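Prolyl oligopeptidase (Novosphingobium capsulatum, PDB 1YR2) probably cleaves oligopeptides on the carboxyl side of proline, and to a lesser extent alanine, as a serine peptidase of the S9A family. Local coordinates at residues A[358-367]-A[376-387]. Numbering follows the deposited sequence.
Sequences VVPESKDNLE and LFASYIHDAKSQ
Asp364 and His382 are joined by a short side-chain hydrogen bond. His382 ND1 gives its proton to Asp364 OD2 at 2.6 Å. OD2 lies near the imidazole plane; ND1 meets it on the syn side but 30° out of the carboxylate plane, which is turned 79° from the ring. With CG anti to the carbonyl carbon (chi1 -63°), the Asp364 carboxylate reaches this ring edge. Water 3 donates to OD2 and to Gln387 OE1, and water 2 donates to OD1 and accepts from Asp383 N. The Asp364 backbone N is taken up by Ser362 OG in an ST turn. An alanine at Asp364 is likely to leave His382 ND1 without its acceptor and both waters without one of their mates.

The backbones pair as antiparallel strands. Ile381 N donates to Asn365 O at 2.9 Å, and Glu367 N to Ser379 O at 2.8 Å. Water 4 also joins the first pair, accepting from Asn365 N and donating to Ile381 O. Water 5 donates to Glu367 OE1 and Tyr380 O. Water 1 is hydrogen-bonded to Tyr380 OH at 2.6 Å and reaches Pro360 O.

Leu366 CD1 sits over the centre of one face of the Tyr380 ring, 3.8 Å from its centroid, a CH-pi contact. Val359 CG1 meets Tyr380 OH at 3.5 Å.

The contact lies in the beta-propeller domain. Strand 365-372 is an outermost strand of a four-stranded antiparallel blade, and strand 375-382 separates it from strand 385-392. Tyr380 also packs on Leu389, while Val359 and Leu366 touch Ile343 of the preceding blade.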
loop_
_atom_site.group_PDB
_atom_site.type_symbol
_atom_site.label_atom_id
_atom_site.label_comp_id
_atom_site.label_asym_id
_atom_site.label_seq_id
_atom_site.Cartn_x
_atom_site.Cartn_y
_atom_site.Cartn_z
ATOM N N VAL A 358 -9.902 27.298 -3.382
ATOM C CA VAL A 358 -10.960 27.024 -4.352
ATOM C C VAL A 358 -11.735 25.757 -4.016
ATOM O O VAL A 358 -12.900 25.590 -4.412
ATOM C CB VAL A 358 -10.420 26.987 -5.800
ATOM C CG1 VAL A 358 -10.054 28.408 -6.286
ATOM C CG2 VAL A 358 -9.207 26.037 -5.938
ATOM N N VAL A 359 -11.100 24.866 -3.270
ATOM C CA VAL A 359 -11.782 23.681 -2.726
ATOM C C VAL A 359 -11.379 23.610 -1.270
ATOM O O VAL A 359 -10.206 23.313 -0.971
ATOM C CB VAL A 359 -11.377 22.361 -3.428
ATOM C CG1 VAL A 359 -12.200 21.183 -2.880
ATOM C CG2 VAL A 359 -11.596 22.451 -4.924
ATOM N N PRO A 360 -12.325 23.864 -0.369
ATOM C CA PRO A 360 -12.005 23.912 1.044
ATOM C C PRO A 360 -11.816 22.516 1.590
ATOM O O PRO A 360 -12.185 21.540 0.926
ATOM C CB PRO A 360 -13.221 24.591 1.657
ATOM C CG PRO A 360 -14.363 24.241 0.729
ATOM C CD PRO A 360 -13.766 24.085 -0.615
ATOM N N GLU A 361 -11.200 22.458 2.762
ATOM C CA GLU A 361 -11.041 21.223 3.487
ATOM C C GLU A 361 -12.377 20.529 3.593
ATOM O O GLU A 361 -13.389 21.145 3.915
ATOM C CB GLU A 361 -10.425 21.486 4.882
ATOM C CG GLU A 361 -9.967 20.243 5.598
ATOM C CD GLU A 361 -9.518 20.540 7.020
ATOM O OE1 GLU A 361 -9.851 21.621 7.561
ATOM O OE2 GLU A 361 -8.827 19.684 7.585
ATOM N N SER A 362 -12.411 19.237 3.277
ATOM C CA SER A 362 -13.639 18.465 3.524
ATOM C C SER A 362 -13.526 17.539 4.751
ATOM O O SER A 362 -12.542 17.592 5.486
ATOM C CB SER A 362 -14.101 17.748 2.265
ATOM O OG SER A 362 -13.666 16.430 2.177
ATOM N N LYS A 363 -14.529 16.704 4.930
ATOM C CA LYS A 363 -14.526 15.650 5.937
ATOM C C LYS A 363 -13.595 14.496 5.593
ATOM O O LYS A 363 -13.249 13.692 6.467
ATOM C CB LYS A 363 -15.929 15.085 6.070
ATOM C CG LYS A 363 -16.946 16.136 6.563
ATOM C CD LYS A 363 -16.864 16.268 8.078
ATOM C CE LYS A 363 -17.503 17.581 8.603
ATOM N NZ LYS A 363 -18.268 17.322 9.841
ATOM N N ASP A 364 -13.209 14.410 4.328
ATOM C CA ASP A 364 -12.375 13.298 3.815
ATOM C C ASP A 364 -10.957 13.765 3.584
ATOM O O ASP A 364 -10.729 14.924 3.166
ATOM C CB ASP A 364 -12.904 12.796 2.480
ATOM C CG ASP A 364 -14.311 12.213 2.582
ATOM O OD1 ASP A 364 -14.685 11.664 3.648
ATOM O OD2 ASP A 364 -15.095 12.270 1.624
ATOM N N ASN A 365 -9.998 12.859 3.817
ATOM C CA ASN A 365 -8.612 13.129 3.580
ATOM C C ASN A 365 -8.336 13.276 2.087
ATOM O O ASN A 365 -8.663 12.380 1.283
ATOM C CB ASN A 365 -7.751 12.032 4.203
ATOM C CG ASN A 365 -6.281 12.388 4.236
ATOM O OD1 ASN A 365 -5.906 13.569 4.265
ATOM N ND2 ASN A 365 -5.431 11.358 4.288
ATOM N N LEU A 366 -7.728 14.399 1.717
ATOM C CA LEU A 366 -7.311 14.623 0.324
ATOM C C LEU A 366 -5.886 14.122 0.120
ATOM O O LEU A 366 -4.925 14.714 0.615
ATOM C CB LEU A 366 -7.360 16.093 -0.044
ATOM C CG LEU A 366 -6.957 16.554 -1.428
ATOM C CD1 LEU A 366 -7.835 15.899 -2.442
ATOM C CD2 LEU A 366 -7.148 18.019 -1.546
ATOM N N GLU A 367 -5.779 13.101 -0.701
ATOM C CA GLU A 367 -4.548 12.398 -0.951
ATOM C C GLU A 367 -3.681 13.059 -2.053
ATOM O O GLU A 367 -2.481 13.220 -1.864
ATOM C CB GLU A 367 -4.942 10.972 -1.350
ATOM C CG GLU A 367 -3.885 9.925 -1.358
ATOM C CD GLU A 367 -4.527 8.521 -1.331
ATOM O OE1 GLU A 367 -5.325 8.161 -2.280
ATOM O OE2 GLU A 367 -4.252 7.822 -0.323
ATOM N N LEU A 376 -9.737 20.253 -12.222
ATOM C CA LEU A 376 -9.030 19.635 -11.116
ATOM C C LEU A 376 -9.646 18.289 -10.826
ATOM O O LEU A 376 -10.856 18.163 -10.809
ATOM C CB LEU A 376 -9.164 20.469 -9.839
ATOM C CG LEU A 376 -8.472 21.814 -9.781
ATOM C CD1 LEU A 376 -9.157 22.715 -8.770
ATOM C CD2 LEU A 376 -6.985 21.573 -9.390
ATOM N N PHE A 377 -8.808 17.299 -10.606
ATOM C CA PHE A 377 -9.247 15.960 -10.163
ATOM C C PHE A 377 -8.616 15.665 -8.806
ATOM O O PHE A 377 -7.378 15.511 -8.681
ATOM C CB PHE A 377 -8.903 14.906 -11.223
ATOM C CG PHE A 377 -9.665 15.101 -12.483
ATOM C CD1 PHE A 377 -10.982 14.633 -12.594
ATOM C CD2 PHE A 377 -9.148 15.911 -13.472
ATOM C CE1 PHE A 377 -11.727 14.870 -13.737
ATOM C CE2 PHE A 377 -9.860 16.177 -14.603
ATOM C CZ PHE A 377 -11.173 15.666 -14.755
ATOM N N ALA A 378 -9.460 15.497 -7.802
ATOM C CA ALA A 378 -9.036 15.437 -6.388
ATOM C C ALA A 378 -9.356 14.048 -5.853
ATOM O O ALA A 378 -10.514 13.660 -5.857
ATOM C CB ALA A 378 -9.770 16.484 -5.580
ATOM N N SER A 379 -8.316 13.287 -5.476
ATOM C CA SER A 379 -8.475 11.959 -4.940
ATOM C C SER A 379 -8.569 11.960 -3.405
ATOM O O SER A 379 -7.598 12.262 -2.698
ATOM C CB SER A 379 -7.311 11.068 -5.405
ATOM O OG SER A 379 -7.406 10.926 -6.793
ATOM N N TYR A 380 -9.749 11.608 -2.924
ATOM C CA TYR A 380 -10.071 11.601 -1.540
ATOM C C TYR A 380 -10.171 10.183 -1.021
ATOM O O TYR A 380 -10.474 9.223 -1.789
ATOM C CB TYR A 380 -11.433 12.289 -1.287
ATOM C CG TYR A 380 -11.428 13.786 -1.425
ATOM C CD1 TYR A 380 -11.036 14.605 -0.383
ATOM C CD2 TYR A 380 -11.843 14.371 -2.615
ATOM C CE1 TYR A 380 -11.066 15.997 -0.523
ATOM C CE2 TYR A 380 -11.842 15.691 -2.775
ATOM C CZ TYR A 380 -11.499 16.533 -1.728
ATOM O OH TYR A 380 -11.551 17.915 -1.951
ATOM N N ILE A 381 -10.010 10.048 0.294
ATOM C CA ILE A 381 -10.367 8.807 0.972
ATOM C C ILE A 381 -11.741 9.056 1.606
ATOM O O ILE A 381 -11.854 9.805 2.595
ATOM C CB ILE A 381 -9.349 8.375 2.021
ATOM C CG1 ILE A 381 -7.947 8.182 1.412
ATOM C CG2 ILE A 381 -9.794 7.048 2.645
ATOM C CD1 ILE A 381 -7.886 7.267 0.262
ATOM N N HIS A 382 -12.738 8.427 1.001
ATOM C CA HIS A 382 -14.139 8.492 1.366
ATOM C C HIS A 382 -14.634 7.115 1.857
ATOM O O HIS A 382 -14.779 6.187 1.091
ATOM C CB HIS A 382 -14.924 8.905 0.115
ATOM C CG HIS A 382 -16.371 9.193 0.376
ATOM N ND1 HIS A 382 -16.781 10.309 1.069
ATOM C CD2 HIS A 382 -17.503 8.520 0.034
ATOM C CE1 HIS A 382 -18.107 10.311 1.157
ATOM N NE2 HIS A 382 -18.567 9.226 0.553
ATOM N N ASP A 383 -14.905 7.017 3.145
ATOM C CA ASP A 383 -15.253 5.736 3.790
ATOM C C ASP A 383 -14.325 4.581 3.360
ATOM O O ASP A 383 -14.765 3.534 2.879
ATOM C CB ASP A 383 -16.712 5.388 3.574
ATOM C CG ASP A 383 -17.668 6.385 4.236
ATOM O OD1 ASP A 383 -17.563 6.689 5.443
ATOM O OD2 ASP A 383 -18.600 6.882 3.593
ATOM N N ALA A 384 -13.039 4.799 3.561
ATOM C CA ALA A 384 -11.994 3.779 3.396
ATOM C C ALA A 384 -11.736 3.287 1.982
ATOM O O ALA A 384 -11.191 2.241 1.822
ATOM C CB ALA A 384 -12.275 2.603 4.345
ATOM N N LYS A 385 -12.086 4.082 0.976
ATOM C CA LYS A 385 -11.871 3.757 -0.426
ATOM C C LYS A 385 -11.752 5.109 -1.153
ATOM O O LYS A 385 -11.986 6.162 -0.576
ATOM C CB LYS A 385 -13.049 2.921 -0.966
ATOM C CG LYS A 385 -14.364 3.803 -0.963
ATOM C CD LYS A 385 -15.595 3.127 -1.356
ATOM C CE LYS A 385 -16.781 4.125 -1.149
ATOM N NZ LYS A 385 -16.876 4.335 0.328
ATOM N N SER A 386 -11.392 5.085 -2.416
ATOM C CA SER A 386 -11.179 6.303 -3.165
ATOM C C SER A 386 -12.499 6.884 -3.693
ATOM O O SER A 386 -13.371 6.169 -4.130
ATOM C CB SER A 386 -10.179 6.095 -4.306
ATOM O OG SER A 386 -8.847 5.925 -3.828
ATOM N N GLN A 387 -12.629 8.209 -3.623
ATOM C CA GLN A 387 -13.585 8.970 -4.386
ATOM C C GLN A 387 -12.798 10.079 -5.084
ATOM O O GLN A 387 -12.123 10.866 -4.405
ATOM C CB GLN A 387 -14.622 9.620 -3.474
ATOM C CG GLN A 387 -15.639 10.424 -4.241
ATOM C CD GLN A 387 -16.736 10.881 -3.382
ATOM O OE1 GLN A 387 -16.525 11.712 -2.503
ATOM N NE2 GLN A 387 -17.946 10.369 -3.642
HETATM O O HOH W 1 -10.540 19.332 0.044
HETATM O O HOH W 2 -14.268 9.354 5.013
HETATM O O HOH W 3 -14.560 12.998 -0.934
HETATM O O HOH W 4 -10.782 10.274 4.969
HETATM O O HOH W 5 -8.169 8.342 -3.214
#